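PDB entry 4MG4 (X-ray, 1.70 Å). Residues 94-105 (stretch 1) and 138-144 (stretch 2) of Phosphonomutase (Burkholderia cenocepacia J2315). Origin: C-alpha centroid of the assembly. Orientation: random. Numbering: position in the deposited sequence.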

# COMPACT_ATOMS: atom_id res chain seq x y z
N GLU A 94 0.02 -1.65 18.97
CA GLU A 94 0.28 -0.39 19.67
C GLU A 94 0.03 -0.61 21.16
O GLU A 94 0.55 -1.58 21.70
CB GLU A 94 -0.54 0.75 19.05
CG GLU A 94 -0.05 1.00 17.62
CD GLU A 94 -0.72 2.22 17.00
OE1 GLU A 94 -0.31 3.32 17.40
OE2 GLU A 94 -1.65 2.05 16.17
N SER A 95 -0.76 0.25 21.83
CA SER A 95 -1.03 0.08 23.27
C SER A 95 -2.14 -0.94 23.56
O SER A 95 -2.43 -1.21 24.72
CB SER A 95 -1.37 1.46 23.92
OG SER A 95 -2.62 1.87 23.49
N GLY A 96 -2.76 -1.52 22.51
CA GLY A 96 -3.71 -2.58 22.65
C GLY A 96 -5.16 -2.21 22.36
O GLY A 96 -6.00 -3.04 22.58
N TYR A 97 -5.41 -1.01 21.85
CA TYR A 97 -6.77 -0.58 21.45
C TYR A 97 -7.78 -0.90 22.54
O TYR A 97 -8.78 -1.62 22.32
CB TYR A 97 -7.21 -1.27 20.15
CG TYR A 97 -6.53 -0.86 18.91
CD1 TYR A 97 -5.30 -1.43 18.55
CD2 TYR A 97 -7.10 0.11 18.05
CE1 TYR A 97 -4.67 -1.10 17.40
CE2 TYR A 97 -6.44 0.46 16.86
CZ TYR A 97 -5.23 -0.15 16.58
OH TYR A 97 -4.49 0.09 15.44
N GLY A 98 -7.53 -0.43 23.75
CA GLY A 98 -8.44 -0.73 24.84
C GLY A 98 -8.21 0.14 26.06
O GLY A 98 -7.08 0.40 26.44
N GLU A 99 -9.28 0.64 26.67
CA GLU A 99 -9.12 1.46 27.87
C GLU A 99 -8.62 0.67 29.07
O GLU A 99 -7.70 1.11 29.78
CB GLU A 99 -10.48 2.17 28.22
CG GLU A 99 -10.32 3.24 29.30
CD GLU A 99 -11.65 3.87 29.73
OE1 GLU A 99 -12.58 3.91 28.90
OE2 GLU A 99 -11.77 4.28 30.92
N ARG A 100 -9.24 -0.48 29.30
CA ARG A 100 -9.00 -1.32 30.47
C ARG A 100 -8.34 -2.67 29.99
O ARG A 100 -8.39 -2.99 28.80
CB ARG A 100 -10.31 -1.61 31.22
N PRO A 101 -7.78 -3.45 30.91
CA PRO A 101 -7.22 -4.74 30.53
C PRO A 101 -8.18 -5.66 29.78
O PRO A 101 -7.76 -6.32 28.82
CB PRO A 101 -6.73 -5.33 31.88
CG PRO A 101 -6.42 -4.11 32.72
CD PRO A 101 -7.49 -3.13 32.34
N GLU A 102 -9.45 -5.75 30.23
CA GLU A 102 -10.40 -6.55 29.52
C GLU A 102 -10.58 -6.11 28.05
O GLU A 102 -10.91 -6.94 27.19
CB GLU A 102 -11.77 -6.58 30.25
CG GLU A 102 -12.48 -5.24 30.25
CD GLU A 102 -13.55 -5.15 31.31
OE1 GLU A 102 -14.65 -5.67 31.03
OE2 GLU A 102 -13.27 -4.55 32.41
N ASP A 103 -10.37 -4.83 27.75
CA ASP A 103 -10.49 -4.30 26.40
C ASP A 103 -9.30 -4.71 25.54
O ASP A 103 -9.45 -5.09 24.36
CB ASP A 103 -10.65 -2.79 26.39
CG ASP A 103 -11.85 -2.32 27.24
OD1 ASP A 103 -12.93 -2.91 27.04
OD2 ASP A 103 -11.71 -1.42 28.10
N VAL A 104 -8.12 -4.69 26.16
CA VAL A 104 -6.92 -5.18 25.50
C VAL A 104 -7.06 -6.70 25.24
O VAL A 104 -6.62 -7.22 24.23
CB VAL A 104 -5.69 -4.88 26.36
CG1 VAL A 104 -4.44 -5.51 25.76
CG2 VAL A 104 -5.50 -3.38 26.53
N ALA A 105 -7.64 -7.45 26.17
CA ALA A 105 -7.85 -8.89 25.94
C ALA A 105 -8.68 -9.12 24.69
O ALA A 105 -8.35 -10.01 23.89
CB ALA A 105 -8.52 -9.53 27.13
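Stretch 2 (138-144) AARIAAA

Stretch 2 is helical from Ala138 to Ala144, part of a longer helix that extends beyond both ends of the segment. Stretch 1 begins as loop and becomes helical only at Pro101, so the packing has two parts: a loop that receives the side chain of Arg140, and a helical turn that lies on the backbone and methyl groups of stretch 2. The axes of helix 101-105 and helix 138-144 approach to 7.8 Å with a signed crossing angle of -40°, and their N-to-C directions run broadly the same way. Together the two stretches bury 400 Å², and Arg140 is the residue most covered, with 130 Å² under stretch 1.

Along stretch 1, Glu94 lies out of reach, and contact starts at Ser95. Its carbonyl accepts a hydrogen bond from Arg140, with Arg140 NH2 to Ser95 O at 2.8 Å and an N-H...O angle of 165°, the straightest of the four bonds between the stretches. A water reinforces this link: it donates to Ser95 O at 3.2 Å and accepts from Arg140 NE at 2.8 Å. Gly96 follows with phi/psi of 109/8, where a CB would be jammed against the carbonyl O of Ser95 and crowded by Val104 CG1. Tyr97 directs its CA-to-CB bond away from stretch 2 and makes no contact.

Gly98 presents a carbonyl that is shared by both terminal nitrogens of Arg140: NH2 to Gly98 O is 2.9 Å (151°) and NH1 to Gly98 O is 3.1 Å (139°). The Gly98 backbone also packs tightly against the later turn, since an ideal CB there would lie 2.7 Å from Val104 N. At Glu99 the side chain points away, but the carbonyl takes a weak bond, Arg140 NH1 to Glu99 O at 3.1 Å with an angle of 126°. All three carbonyl oxygens lie near the guanidinium plane, at its edge, which is where its N-H groups point.

Arg100 occupies the N-cap position, and its side chain is not modelled beyond CB. Its backbone N donates to Asp103 OD2 at 2.9 Å, while Arg100 O accepts from Asp103 N at 2.9 Å and from Val104 N at 3.2 Å, tying the loop to the first helical turn.

Pro101 opens the helix and sits nearest Arg140 in backbone register, CA to CA at 4.6 Å. Its ring lies against small side chains, with Pro101 CG to Ala139 CB at 4.1 Å and Pro101 CB to Ala143 CB at 3.8 Å; Pro101 O to Ala143 CB is closer still, at 3.2 Å. Glu102 points away, and Asp103 makes no contact across the stretches. Val104 points toward stretch 2 and covers one face of the guanidinium, Val104 CG2 to Arg140 NH2 being 3.3 Å. Ala105 closes the contact, with Ala105 CB 3.5 Å from Ala143 O and 4.1 Å from Ala143 CB; its CA lies 4.6 Å from Ala144 CA, the same spacing as at Pro101.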

# COMPACT_ATOMS: atom_id res chain seq x y z
N ALA A 138 1.62 -4.05 33.05
CA ALA A 138 1.65 -5.49 33.26
C ALA A 138 0.28 -6.11 33.29
O ALA A 138 0.10 -7.19 32.77
CB ALA A 138 2.42 -5.85 34.53
N ALA A 139 -0.72 -5.40 33.83
CA ALA A 139 -2.06 -5.91 33.84
C ALA A 139 -2.66 -6.09 32.43
O ALA A 139 -3.44 -7.03 32.20
CB ALA A 139 -2.96 -5.01 34.70
N ARG A 140 -2.28 -5.18 31.53
CA ARG A 140 -2.71 -5.26 30.11
C ARG A 140 -2.03 -6.49 29.46
O ARG A 140 -2.68 -7.27 28.76
CB ARG A 140 -2.44 -3.95 29.41
CG ARG A 140 -3.16 -2.77 30.05
CD ARG A 140 -2.65 -1.41 29.64
NE ARG A 140 -2.98 -1.10 28.28
CZ ARG A 140 -4.14 -0.58 27.88
NH1 ARG A 140 -5.14 -0.36 28.73
NH2 ARG A 140 -4.30 -0.30 26.58
N ILE A 141 -0.76 -6.72 29.77
CA ILE A 141 -0.05 -7.91 29.26
C ILE A 141 -0.71 -9.19 29.79
O ILE A 141 -0.94 -10.16 29.10
CB ILE A 141 1.43 -7.87 29.63
CG1 ILE A 141 2.12 -6.79 28.79
CG2 ILE A 141 2.10 -9.22 29.40
CD1 ILE A 141 3.38 -6.31 29.39
N ALA A 142 -1.05 -9.17 31.07
CA ALA A 142 -1.67 -10.36 31.66
C ALA A 142 -3.00 -10.67 31.06
O ALA A 142 -3.31 -11.84 30.79
CB ALA A 142 -1.78 -10.19 33.17
N ALA A 143 -3.80 -9.64 30.79
CA ALA A 143 -5.11 -9.85 30.12
C ALA A 143 -4.91 -10.44 28.69
O ALA A 143 -5.67 -11.32 28.25
CB ALA A 143 -5.86 -8.54 30.08
N ALA A 144 -3.91 -9.94 27.99
CA ALA A 144 -3.54 -10.45 26.67
C ALA A 144 -3.13 -11.94 26.74
O ALA A 144 -3.51 -12.74 25.90
CB ALA A 144 -2.40 -9.59 26.06
O HOH W 1 -0.50 -1.76 27.22